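Local coordinates for protein endo-arabinase (Bacteroides thetaiotaomicron, PDB 5C0P) that probably hydrolyses O-glycosidic bonds in the breakdown of L-arabinan, as a family 43 glycoside hydrolase, and binds magnesium, at residues 206-210 with 261-266; 28-32 with 82-87; 216-221 with 233-239; 94-98 with 134-139. Residues are numbered along the deposited sequence.

Contact 1. Residues 206-210 with 261-266; sequences APFIY and HAMVFK. With MG (magnesium ion), chain C.
This is a near-parallel packing contact between the innermost strands of two successive propeller blades, 205-211 and 260-266. Within the segments the axes approach to 6.7 Å at 14°, too far apart for backbone pairing, and no direct hydrogen bond crosses. A206 faces H261 (CA atoms 5.2 Å apart) and F208 faces M263 (6.2 Å). Both A206 and H261 have positive phi, after which the chains run extended. A206 CB lies over the H261 imidazole, 3.5 Å from its centroid, a CH-pi contact. Water 1 bridges A206 O and A262 O, donating to each at 2.7 Å. Further on, F208 (chi1 t) presents a ring face to CB of selenomethionine M263, 3.8 Å from the centroid, while Y210 CD1 (chi1 t) meets V264 CG2 at 3.6 Å and Y210 OH lies 3.6 Å from K266 CE. At the opposite end H261 NE2 binds magnesium at 2.2 Å; four waters at 2.1 Å and D84 complete six ligands, the central metal site of a GH43 five-bladed beta-propeller.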
loop_
_atom_site.group_PDB
_atom_site.type_symbol
_atom_site.label_atom_id
_atom_site.label_comp_id
_atom_site.label_asym_id
_atom_site.label_seq_id
_atom_site.Cartn_x
_atom_site.Cartn_y
_atom_site.Cartn_z
ATOM N N ALA A 206 -2.727 1.664 4.762
ATOM C CA ALA A 206 -1.444 1.285 4.154
ATOM C C ALA A 206 -0.601 0.157 4.763
ATOM O O ALA A 206 0.618 0.261 4.779
ATOM C CB ALA A 206 -0.576 2.543 4.027
ATOM N N PRO A 207 -1.222 -0.938 5.231
ATOM C CA PRO A 207 -0.365 -1.998 5.774
ATOM C C PRO A 207 0.623 -2.568 4.748
ATOM O O PRO A 207 0.266 -2.832 3.600
ATOM C CB PRO A 207 -1.370 -3.081 6.181
ATOM C CG PRO A 207 -2.568 -2.828 5.297
ATOM C CD PRO A 207 -2.634 -1.344 5.156
ATOM N N PHE A 208 1.863 -2.765 5.186
ATOM C CA PHE A 208 2.898 -3.328 4.341
ATOM C C PHE A 208 3.891 -4.068 5.220
ATOM O O PHE A 208 4.412 -3.498 6.175
ATOM C CB PHE A 208 3.612 -2.221 3.565
ATOM C CG PHE A 208 4.558 -2.751 2.517
ATOM C CD1 PHE A 208 4.094 -3.101 1.255
ATOM C CD2 PHE A 208 5.896 -2.930 2.808
ATOM C CE1 PHE A 208 4.958 -3.608 0.292
ATOM C CE2 PHE A 208 6.770 -3.445 1.860
ATOM C CZ PHE A 208 6.305 -3.775 0.599
ATOM N N ILE A 209 4.170 -5.329 4.895
ATOM C CA ILE A 209 5.104 -6.119 5.689
ATOM C C ILE A 209 6.450 -6.262 4.986
ATOM O O ILE A 209 6.510 -6.510 3.777
ATOM C CB ILE A 209 4.531 -7.528 6.012
ATOM C CG1 ILE A 209 3.345 -7.417 6.977
ATOM C CG2 ILE A 209 5.605 -8.429 6.607
ATOM C CD1 ILE A 209 2.580 -8.744 7.201
ATOM N N TYR A 210 7.521 -6.100 5.759
ATOM C CA TYR A 210 8.873 -6.413 5.304
ATOM C C TYR A 210 9.459 -7.489 6.213
ATOM O O TYR A 210 9.444 -7.351 7.438
ATOM C CB TYR A 210 9.743 -5.159 5.357
ATOM C CG TYR A 210 11.151 -5.377 4.855
ATOM C CD1 TYR A 210 11.417 -5.429 3.493
ATOM C CD2 TYR A 210 12.210 -5.512 5.736
ATOM C CE1 TYR A 210 12.705 -5.627 3.018
ATOM C CE2 TYR A 210 13.501 -5.713 5.273
ATOM C CZ TYR A 210 13.740 -5.768 3.915
ATOM O OH TYR A 210 15.029 -5.967 3.459
ATOM N N HIS A 261 1.575 6.539 4.208
ATOM C CA HIS A 261 1.364 5.503 3.196
ATOM C C HIS A 261 2.689 5.073 2.577
ATOM O O HIS A 261 2.997 5.368 1.409
ATOM C CB HIS A 261 0.335 5.899 2.131
ATOM C CG HIS A 261 -0.182 4.727 1.352
ATOM N ND1 HIS A 261 -1.497 4.318 1.412
ATOM C CD2 HIS A 261 0.450 3.855 0.537
ATOM C CE1 HIS A 261 -1.654 3.251 0.646
ATOM N NE2 HIS A 261 -0.491 2.944 0.108
ATOM N N ALA A 262 3.470 4.367 3.387
ATOM C CA ALA A 262 4.834 3.995 3.041
ATOM C C ALA A 262 4.949 2.543 2.631
ATOM O O ALA A 262 4.174 1.685 3.070
ATOM C CB ALA A 262 5.764 4.258 4.220
HETATM N N MSE A 263 5.934 2.273 1.783
HETATM C CA MSE A 263 6.386 0.913 1.537
HETATM C C MSE A 263 7.915 0.949 1.462
HETATM O O MSE A 263 8.525 2.025 1.349
HETATM C CB MSE A 263 5.746 0.322 0.266
HETATM C CG MSE A 263 5.874 1.209 -0.975
HETATM SE SE MSE A 263 7.583 1.071 -1.909
HETATM C CE MSE A 263 7.398 -0.766 -2.528
ATOM N N VAL A 264 8.542 -0.212 1.577
ATOM C CA VAL A 264 9.989 -0.300 1.452
ATOM C C VAL A 264 10.365 -1.248 0.322
ATOM O O VAL A 264 9.615 -2.175 -0.027
ATOM C CB VAL A 264 10.672 -0.738 2.770
ATOM C CG1 VAL A 264 10.437 0.303 3.871
ATOM C CG2 VAL A 264 10.165 -2.093 3.210
ATOM N N PHE A 265 11.524 -0.992 -0.266
ATOM C CA PHE A 265 12.020 -1.798 -1.364
ATOM C C PHE A 265 13.529 -1.703 -1.427
ATOM O O PHE A 265 14.127 -0.763 -0.896
ATOM C CB PHE A 265 11.427 -1.317 -2.692
ATOM C CG PHE A 265 11.845 0.086 -3.086
ATOM C CD1 PHE A 265 12.929 0.301 -3.932
ATOM C CD2 PHE A 265 11.134 1.188 -2.625
ATOM C CE1 PHE A 265 13.312 1.595 -4.303
ATOM C CE2 PHE A 265 11.510 2.482 -2.980
ATOM C CZ PHE A 265 12.589 2.689 -3.825
ATOM N N LYS A 266 14.151 -2.659 -2.104
ATOM C CA LYS A 266 15.572 -2.536 -2.392
ATOM C C LYS A 266 15.751 -1.998 -3.791
ATOM O O LYS A 266 15.120 -2.488 -4.741
ATOM C CB LYS A 266 16.291 -3.873 -2.224
ATOM C CG LYS A 266 16.400 -4.278 -0.769
ATOM C CD LYS A 266 17.134 -5.586 -0.608
ATOM C CE LYS A 266 17.466 -5.823 0.858
ATOM N NZ LYS A 266 18.102 -7.151 1.074
HETATM MG MG MG C . -0.063 1.326 -1.326
HETATM O O HOH W 1 2.881 1.542 5.451
HETATM O O HOH W 2 1.990 1.495 -0.831
HETATM O O HOH W 3 -0.024 2.774 -2.854
HETATM O O HOH W 4 -0.003 -0.337 -0.045
HETATM O O HOH W 5 -2.139 0.917 -1.479
#

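Contact 2. Residues 28-32 with 82-87; sequences DPFIL and APDVYE. With MG (magnesium ion), chain C.
Innermost strands of the first two blades of the GH43 five-bladed propeller meet here: strand 82-87 runs beside residues 28-32, roughly parallel to the strand through L32, short axes 6.7 Å apart at 22°, with water and side chains, not backbone hydrogen bonds, between them. Partway along strand 78-88, A82 has positive phi, matching D28 opposite (CA atoms 5.5 Å apart); water 6 links A82 N (2.9 Å) to D28 OD2 (2.7 Å). From P83 the chain is extended; water 3, a magnesium ligand, donates to P83 O and D28 O, each at 2.8 Å. D84 (chi1 m) binds that ion through OD1 at 2.1 Å, and its CB lies 3.9 Å from the centroid of the F30 ring (chi1 t), over the face. V85 O comes within 3.0 Å of F30 CE1; V85 CG1 meets L32 CD2 at 3.8 Å. Y86 (chi1 m) turns its ring face to the F30 edge, T-shaped, centroids 5.0 Å apart, and its OH makes a weak hydrogen bond to D84 OD2 (2.6 Å) besides bonding L139 N. On the flanks, strand 91-100 pairs with 78-88, strand 39-45 with 30-34, and H261 of strand 260-266 completes the metal's protein ligands.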
loop_
_atom_site.group_PDB
_atom_site.type_symbol
_atom_site.label_atom_id
_atom_site.label_comp_id
_atom_site.label_asym_id
_atom_site.label_seq_id
_atom_site.Cartn_x
_atom_site.Cartn_y
_atom_site.Cartn_z
ATOM N N ASP A 28 0.463 8.318 -1.793
ATOM C CA ASP A 28 0.582 6.863 -1.671
ATOM C C ASP A 28 1.549 6.212 -2.662
ATOM O O ASP A 28 1.198 5.207 -3.285
ATOM C CB ASP A 28 -0.814 6.232 -1.815
ATOM C CG ASP A 28 -1.873 6.957 -0.975
ATOM O OD1 ASP A 28 -1.582 7.342 0.175
ATOM O OD2 ASP A 28 -3.003 7.162 -1.466
ATOM N N PRO A 29 2.770 6.764 -2.810
ATOM C CA PRO A 29 3.637 6.264 -3.886
ATOM C C PRO A 29 4.265 4.900 -3.612
ATOM O O PRO A 29 5.042 4.712 -2.668
ATOM C CB PRO A 29 4.729 7.332 -3.973
ATOM C CG PRO A 29 4.844 7.843 -2.573
ATOM C CD PRO A 29 3.431 7.826 -2.025
ATOM N N PHE A 30 3.898 3.949 -4.456
ATOM C CA PHE A 30 4.448 2.603 -4.405
ATOM C C PHE A 30 5.435 2.465 -5.558
ATOM O O PHE A 30 5.084 2.707 -6.711
ATOM C CB PHE A 30 3.313 1.589 -4.559
ATOM C CG PHE A 30 3.747 0.155 -4.411
ATOM C CD1 PHE A 30 4.409 -0.494 -5.450
ATOM C CD2 PHE A 30 3.486 -0.552 -3.247
ATOM C CE1 PHE A 30 4.813 -1.814 -5.329
ATOM C CE2 PHE A 30 3.880 -1.882 -3.118
ATOM C CZ PHE A 30 4.547 -2.512 -4.160
ATOM N N ILE A 31 6.667 2.068 -5.252
ATOM C CA ILE A 31 7.694 1.906 -6.283
ATOM C C ILE A 31 7.848 0.435 -6.654
ATOM O O ILE A 31 8.212 -0.397 -5.808
ATOM C CB ILE A 31 9.060 2.407 -5.786
ATOM C CG1 ILE A 31 8.987 3.878 -5.359
ATOM C CG2 ILE A 31 10.131 2.178 -6.870
ATOM C CD1 ILE A 31 8.526 4.816 -6.478
ATOM N N LEU A 32 7.553 0.113 -7.910
ATOM C CA LEU A 32 7.829 -1.215 -8.447
ATOM C C LEU A 32 9.255 -1.237 -8.989
ATOM O O LEU A 32 9.581 -0.480 -9.906
ATOM C CB LEU A 32 6.846 -1.549 -9.569
ATOM C CG LEU A 32 7.167 -2.802 -10.396
ATOM C CD1 LEU A 32 7.078 -4.085 -9.555
ATOM C CD2 LEU A 32 6.228 -2.876 -11.581
ATOM N N ALA A 82 -4.818 4.642 -4.277
ATOM C CA ALA A 82 -3.605 4.005 -3.774
ATOM C C ALA A 82 -3.202 2.705 -4.464
ATOM O O ALA A 82 -3.177 1.643 -3.851
ATOM C CB ALA A 82 -3.727 3.801 -2.256
ATOM N N PRO A 83 -2.850 2.787 -5.746
ATOM C CA PRO A 83 -2.383 1.576 -6.425
ATOM C C PRO A 83 -1.035 1.066 -5.888
ATOM O O PRO A 83 -0.147 1.858 -5.533
ATOM C CB PRO A 83 -2.241 2.040 -7.880
ATOM C CG PRO A 83 -2.041 3.544 -7.784
ATOM C CD PRO A 83 -2.872 3.973 -6.625
ATOM N N ASP A 84 -0.911 -0.262 -5.830
ATOM C CA ASP A 84 0.359 -0.960 -5.632
ATOM C C ASP A 84 0.521 -1.856 -6.852
ATOM O O ASP A 84 -0.481 -2.342 -7.396
ATOM C CB ASP A 84 0.290 -1.917 -4.439
ATOM C CG ASP A 84 0.267 -1.230 -3.080
ATOM O OD1 ASP A 84 0.200 0.015 -2.976
ATOM O OD2 ASP A 84 0.320 -1.996 -2.091
ATOM N N VAL A 85 1.755 -2.126 -7.275
ATOM C CA VAL A 85 1.964 -3.089 -8.356
ATOM C C VAL A 85 3.057 -4.077 -7.984
ATOM O O VAL A 85 4.154 -3.675 -7.577
ATOM C CB VAL A 85 2.305 -2.399 -9.714
ATOM C CG1 VAL A 85 2.574 -3.442 -10.796
ATOM C CG2 VAL A 85 1.160 -1.501 -10.144
ATOM N N TYR A 86 2.753 -5.361 -8.135
ATOM C CA TYR A 86 3.664 -6.425 -7.751
ATOM C C TYR A 86 4.016 -7.305 -8.929
ATOM O O TYR A 86 3.149 -7.655 -9.731
ATOM C CB TYR A 86 3.018 -7.305 -6.681
ATOM C CG TYR A 86 2.597 -6.531 -5.464
ATOM C CD1 TYR A 86 3.490 -6.304 -4.422
ATOM C CD2 TYR A 86 1.314 -6.007 -5.358
ATOM C CE1 TYR A 86 3.112 -5.595 -3.288
ATOM C CE2 TYR A 86 0.931 -5.293 -4.235
ATOM C CZ TYR A 86 1.838 -5.087 -3.210
ATOM O OH TYR A 86 1.461 -4.373 -2.084
ATOM N N GLU A 87 5.282 -7.698 -9.014
ATOM C CA GLU A 87 5.653 -8.763 -9.932
ATOM C C GLU A 87 5.438 -10.081 -9.201
ATOM O O GLU A 87 5.900 -10.265 -8.071
ATOM C CB GLU A 87 7.117 -8.638 -10.364
ATOM C CG GLU A 87 7.512 -9.515 -11.562
ATOM C CD GLU A 87 7.803 -10.968 -11.211
ATOM O OE1 GLU A 87 8.062 -11.282 -10.029
ATOM O OE2 GLU A 87 7.788 -11.808 -12.136
HETATM MG MG MG C . -0.063 1.326 -1.326
HETATM O O HOH W 3 -0.024 2.774 -2.854
HETATM O O HOH W 6 -3.874 7.339 -4.028
HETATM O O HOH W 7 1.627 4.052 -6.174
HETATM O O HOH W 5 -2.139 0.917 -1.479
HETATM O O HOH W 4 -0.003 -0.337 -0.045
HETATM O O HOH W 2 1.990 1.495 -0.831
#

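Contact 3. Residues 216-221 with 233-239; sequences KLIMLW and IGQAVSA
Residues 217-221 and 233-238 form the antiparallel ladder of a beta hairpin, their axes 4.6 Å apart at 156°. L217 with S238, M219 with A236 and W221 with G234 are hydrogen-bonded pairs, the backbone N of each residue bonded to the backbone O of its partner at 2.8 to 3.1 Å. I218 with V237 and L220 with Q235 are the non-hydrogen-bonded pairs between them. These are the two middle strands of a propeller blade, with 205-211 on one flank and 248-249 on the other. I218 and L220 are both mt, as is L217 on the opposite face: L220 CD2 touches I233 CG2 at 4.1 Å and Q235 CB at 3.8 Å, and I218 CG1 meets CG2 of V237 (chi1 t) at 4.4 Å. Q235 (chi1 p) sends OE1 to F298 N. On the other face W221 takes chi1 p, which brings its indole toward G234, where an ideal CB would lie 3.8 Å from NE1; NE1 bonds Q249 OE1. Selenomethionine M219 (ttm) extends to L182 and F183 of the preceding blade, and the W221 ring also meets F183. S238 (chi1 t) bonds N242 O through OG. K216, with chi1 m and then fully extended, places CG 3.5 Å from A239 O.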
loop_
_atom_site.group_PDB
_atom_site.type_symbol
_atom_site.label_atom_id
_atom_site.label_comp_id
_atom_site.label_asym_id
_atom_site.label_seq_id
_atom_site.Cartn_x
_atom_site.Cartn_y
_atom_site.Cartn_z
ATOM N N LYS A 216 11.882 -12.441 11.338
ATOM C CA LYS A 216 10.971 -11.519 12.011
ATOM C C LYS A 216 10.343 -10.562 11.003
ATOM O O LYS A 216 10.922 -10.276 9.953
ATOM C CB LYS A 216 11.680 -10.773 13.139
ATOM C CG LYS A 216 12.196 -11.732 14.190
ATOM C CD LYS A 216 12.839 -11.016 15.365
ATOM C CE LYS A 216 13.339 -12.041 16.383
ATOM N NZ LYS A 216 13.935 -11.392 17.576
ATOM N N LEU A 217 9.141 -10.093 11.317
ATOM C CA LEU A 217 8.402 -9.229 10.407
ATOM C C LEU A 217 8.229 -7.843 10.985
ATOM O O LEU A 217 7.953 -7.681 12.181
ATOM C CB LEU A 217 7.015 -9.803 10.113
ATOM C CG LEU A 217 6.936 -11.270 9.712
ATOM C CD1 LEU A 217 5.481 -11.666 9.515
ATOM C CD2 LEU A 217 7.736 -11.491 8.452
ATOM N N ILE A 218 8.422 -6.842 10.132
ATOM C CA ILE A 218 8.024 -5.483 10.459
ATOM C C ILE A 218 6.837 -5.093 9.587
ATOM O O ILE A 218 6.852 -5.312 8.366
ATOM C CB ILE A 218 9.171 -4.489 10.213
ATOM C CG1 ILE A 218 10.417 -4.911 10.986
ATOM C CG2 ILE A 218 8.750 -3.069 10.611
ATOM C CD1 ILE A 218 11.642 -4.050 10.682
HETATM N N MSE A 219 5.812 -4.513 10.202
HETATM C CA MSE A 219 4.734 -3.916 9.423
HETATM C C MSE A 219 4.793 -2.416 9.536
HETATM O O MSE A 219 4.921 -1.862 10.629
HETATM C CB MSE A 219 3.344 -4.395 9.836
HETATM C CG MSE A 219 2.251 -3.830 8.903
HETATM SE SE MSE A 219 0.516 -4.204 9.554
HETATM C CE MSE A 219 0.510 -6.082 9.068
ATOM N N LEU A 220 4.736 -1.757 8.389
ATOM C CA LEU A 220 4.509 -0.322 8.358
ATOM C C LEU A 220 3.032 -0.078 8.098
ATOM O O LEU A 220 2.364 -0.858 7.404
ATOM C CB LEU A 220 5.338 0.336 7.256
ATOM C CG LEU A 220 6.851 0.168 7.393
ATOM C CD1 LEU A 220 7.537 0.847 6.213
ATOM C CD2 LEU A 220 7.352 0.743 8.707
ATOM N N TRP A 221 2.514 1.002 8.667
ATOM C CA TRP A 221 1.141 1.410 8.418
ATOM C C TRP A 221 0.994 2.863 8.823
ATOM O O TRP A 221 1.883 3.418 9.468
ATOM C CB TRP A 221 0.153 0.508 9.173
ATOM C CG TRP A 221 0.267 0.550 10.671
ATOM C CD1 TRP A 221 1.248 -0.002 11.441
ATOM C CD2 TRP A 221 -0.664 1.153 11.572
ATOM N NE1 TRP A 221 0.992 0.237 12.776
ATOM C CE2 TRP A 221 -0.178 0.944 12.878
ATOM C CE3 TRP A 221 -1.859 1.854 11.396
ATOM C CZ2 TRP A 221 -0.855 1.421 14.010
ATOM C CZ3 TRP A 221 -2.528 2.328 12.516
ATOM C CH2 TRP A 221 -2.026 2.103 13.806
ATOM N N ILE A 233 3.851 7.525 9.780
ATOM C CA ILE A 233 4.162 6.120 9.565
ATOM C C ILE A 233 4.483 5.505 10.916
ATOM O O ILE A 233 5.362 6.003 11.650
ATOM C CB ILE A 233 5.406 5.963 8.673
ATOM C CG1 ILE A 233 5.248 6.768 7.376
ATOM C CG2 ILE A 233 5.671 4.483 8.395
ATOM C CD1 ILE A 233 6.570 6.977 6.635
ATOM N N GLY A 234 3.755 4.446 11.261
ATOM C CA GLY A 234 4.059 3.679 12.453
ATOM C C GLY A 234 4.625 2.334 12.050
ATOM O O GLY A 234 4.507 1.909 10.884
ATOM N N GLN A 235 5.271 1.667 12.994
ATOM C CA GLN A 235 5.757 0.321 12.731
ATOM C C GLN A 235 5.357 -0.616 13.857
ATOM O O GLN A 235 5.162 -0.190 14.999
ATOM C CB GLN A 235 7.280 0.305 12.523
ATOM C CG GLN A 235 8.100 0.625 13.758
ATOM C CD GLN A 235 9.596 0.584 13.489
ATOM O OE1 GLN A 235 10.076 -0.225 12.684
ATOM N NE2 GLN A 235 10.340 1.455 14.159
ATOM N N ALA A 236 5.204 -1.888 13.507
ATOM C CA ALA A 236 4.921 -2.937 14.478
ATOM C C ALA A 236 5.779 -4.131 14.131
ATOM O O ALA A 236 6.120 -4.337 12.966
ATOM C CB ALA A 236 3.453 -3.314 14.449
ATOM N N VAL A 237 6.143 -4.915 15.137
ATOM C CA VAL A 237 7.028 -6.047 14.920
ATOM C C VAL A 237 6.325 -7.343 15.315
ATOM O O VAL A 237 5.660 -7.407 16.350
ATOM C CB VAL A 237 8.335 -5.901 15.733
ATOM C CG1 VAL A 237 9.173 -7.172 15.650
ATOM C CG2 VAL A 237 9.140 -4.700 15.227
ATOM N N SER A 238 6.441 -8.358 14.462
ATOM C CA SER A 238 6.035 -9.712 14.827
ATOM C C SER A 238 7.291 -10.562 14.959
ATOM O O SER A 238 7.817 -11.075 13.965
ATOM C CB SER A 238 5.092 -10.309 13.787
ATOM O OG SER A 238 4.725 -11.633 14.153
ATOM N N ALA A 239 7.764 -10.701 16.195
ATOM C CA ALA A 239 9.004 -11.419 16.490
ATOM C C ALA A 239 8.853 -12.907 16.228
ATOM O O ALA A 239 9.844 -13.620 16.047
ATOM C CB ALA A 239 9.409 -11.181 17.927
#

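Contact 4. Residues 94-98 with 134-139; sequences LFTTF and CLDGSL
Strand 94-98 lies antiparallel to strand 134-139 at 177°, the axes 6.3 Å apart, with F95 opposite G137 (CA atoms 6.5 Å apart) and T97 opposite L135 (5.7 Å); this is packing between sheets of adjacent blades, with no clear direct hydrogen bond. The apolar part is small: F95 (chi1 m) lies along 134-139 with its ring CZ 3.9 Å from L139 CB, and T97 CG2 touches L135 CB at 3.8 Å. Among polar groups, F95 CB packs 3.4 Å from G137 O, and T97 (chi1 m) brings OG1 within 3.1 Å of D136 N; this hydroxyl bonds T107 OG1, which also receives G137 N. Water 8 lies 2.7 Å from G137 O and 3.0 Å from F95 O and can donate to either, with more acceptors in reach than protons. D136 has positive phi (62°), its CA-to-CB bond directed away from 94-98, and OD2 bonds A206 N; it is predicted to tune the active-site glutamate's pKa and orient proton donor and substrate. Strand 91-100 is held between 78-88 and 103-112 in one sheet, while 134-141 begins the next, backed by 147-153 and tied to strand 205-211 through S138 OG and P207 O.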
loop_
_atom_site.group_PDB
_atom_site.type_symbol
_atom_site.label_atom_id
_atom_site.label_comp_id
_atom_site.label_asym_id
_atom_site.label_seq_id
_atom_site.Cartn_x
_atom_site.Cartn_y
_atom_site.Cartn_z
ATOM N N LEU A 94 -1.804 -5.327 -10.238
ATOM C CA LEU A 94 -2.188 -4.031 -9.700
ATOM C C LEU A 94 -3.258 -4.239 -8.629
ATOM O O LEU A 94 -4.291 -4.873 -8.887
ATOM C CB LEU A 94 -2.756 -3.173 -10.842
ATOM C CG LEU A 94 -3.468 -1.862 -10.513
ATOM C CD1 LEU A 94 -2.445 -0.868 -9.986
ATOM C CD2 LEU A 94 -4.161 -1.302 -11.748
ATOM N N PHE A 95 -2.992 -3.737 -7.429
ATOM C CA PHE A 95 -3.939 -3.768 -6.317
ATOM C C PHE A 95 -4.410 -2.322 -6.099
ATOM O O PHE A 95 -3.616 -1.462 -5.692
ATOM C CB PHE A 95 -3.236 -4.240 -5.033
ATOM C CG PHE A 95 -2.985 -5.729 -4.954
ATOM C CD1 PHE A 95 -2.283 -6.404 -5.950
ATOM C CD2 PHE A 95 -3.398 -6.444 -3.835
ATOM C CE1 PHE A 95 -2.052 -7.784 -5.846
ATOM C CE2 PHE A 95 -3.154 -7.807 -3.715
ATOM C CZ PHE A 95 -2.487 -8.485 -4.726
ATOM N N THR A 96 -5.683 -2.044 -6.373
ATOM C CA THR A 96 -6.220 -0.684 -6.272
ATOM C C THR A 96 -7.589 -0.725 -5.605
ATOM O O THR A 96 -8.303 -1.730 -5.698
ATOM C CB THR A 96 -6.318 -0.014 -7.672
ATOM O OG1 THR A 96 -5.007 0.044 -8.250
ATOM C CG2 THR A 96 -6.864 1.412 -7.592
ATOM N N THR A 97 -7.947 0.355 -4.920
ATOM C CA THR A 97 -9.197 0.395 -4.176
ATOM C C THR A 97 -10.272 1.171 -4.939
ATOM O O THR A 97 -10.033 2.261 -5.465
ATOM C CB THR A 97 -8.959 0.975 -2.770
ATOM O OG1 THR A 97 -8.092 0.084 -2.042
ATOM C CG2 THR A 97 -10.267 1.145 -2.021
ATOM N N PHE A 98 -11.470 0.585 -5.008
ATOM C CA PHE A 98 -12.569 1.159 -5.767
ATOM C C PHE A 98 -13.848 1.069 -4.954
ATOM O O PHE A 98 -13.904 0.359 -3.956
ATOM C CB PHE A 98 -12.809 0.369 -7.068
ATOM C CG PHE A 98 -11.594 0.227 -7.951
ATOM C CD1 PHE A 98 -11.282 1.197 -8.902
ATOM C CD2 PHE A 98 -10.796 -0.910 -7.867
ATOM C CE1 PHE A 98 -10.163 1.049 -9.733
ATOM C CE2 PHE A 98 -9.680 -1.072 -8.693
ATOM C CZ PHE A 98 -9.366 -0.088 -9.631
ATOM N N CYS A 134 -13.534 -1.792 2.786
ATOM C CA CYS A 134 -12.106 -2.084 2.900
ATOM C C CYS A 134 -11.258 -1.279 1.928
ATOM O O CYS A 134 -11.726 -0.847 0.871
ATOM C CB CYS A 134 -11.821 -3.565 2.652
ATOM S SG CYS A 134 -12.693 -4.694 3.737
ATOM N N LEU A 135 -9.996 -1.085 2.288
ATOM C CA LEU A 135 -9.080 -0.350 1.430
ATOM C C LEU A 135 -7.637 -0.749 1.652
ATOM O O LEU A 135 -7.310 -1.456 2.614
ATOM C CB LEU A 135 -9.251 1.166 1.602
ATOM C CG LEU A 135 -9.225 1.828 2.979
ATOM C CD1 LEU A 135 -7.820 1.974 3.542
ATOM C CD2 LEU A 135 -9.889 3.197 2.900
ATOM N N ASP A 136 -6.787 -0.297 0.734
ATOM C CA ASP A 136 -5.338 -0.438 0.838
ATOM C C ASP A 136 -4.880 -1.890 0.869
ATOM O O ASP A 136 -3.916 -2.219 1.549
ATOM C CB ASP A 136 -4.786 0.346 2.054
ATOM C CG ASP A 136 -4.860 1.855 1.874
ATOM O OD1 ASP A 136 -5.272 2.329 0.787
ATOM O OD2 ASP A 136 -4.501 2.580 2.826
ATOM N N GLY A 137 -5.572 -2.765 0.140
ATOM C CA GLY A 137 -5.136 -4.147 0.029
ATOM C C GLY A 137 -3.748 -4.255 -0.576
ATOM O O GLY A 137 -3.481 -3.726 -1.670
ATOM N N SER A 138 -2.858 -4.943 0.136
ATOM C CA SER A 138 -1.483 -5.118 -0.319
ATOM C C SER A 138 -1.093 -6.589 -0.336
ATOM O O SER A 138 -1.822 -7.448 0.177
ATOM C CB SER A 138 -0.523 -4.326 0.568
ATOM O OG SER A 138 -0.482 -4.859 1.880
ATOM N N LEU A 139 0.064 -6.878 -0.926
ATOM C CA LEU A 139 0.530 -8.252 -1.090
ATOM C C LEU A 139 1.822 -8.443 -0.312
ATOM O O LEU A 139 2.758 -7.646 -0.422
ATOM C CB LEU A 139 0.770 -8.543 -2.574
ATOM C CG LEU A 139 1.272 -9.937 -2.956
ATOM C CD1 LEU A 139 0.217 -10.984 -2.689
ATOM C CD2 LEU A 139 1.683 -9.961 -4.419
HETATM O O HOH W 8 -3.388 -1.237 -2.687
#

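In the fold
The general principle is that a propeller places its working residues where innermost strands converge. Along the chain contact 2 comes first, then contact 4, while contact 3 falls between the two segments of contact 1. Contacts 1 and 2, centres about 9 Å apart, share the magnesium and four of its waters; contact 4 lies, centre to centre, about 10 Å from contact 2 and about 13 Å from contact 1. Contacts 2 and 4 share the sheet of 78-88 and 91-100. Contact 3, its centre about 19 Å from those of contacts 2 and 4, pairs the middle strands of the blade whose innermost strand, 205-211, belongs to contact 1, about 10 Å away between centres. D28, A82, D136, A206 and H261, all with positive phi, gather around the central site.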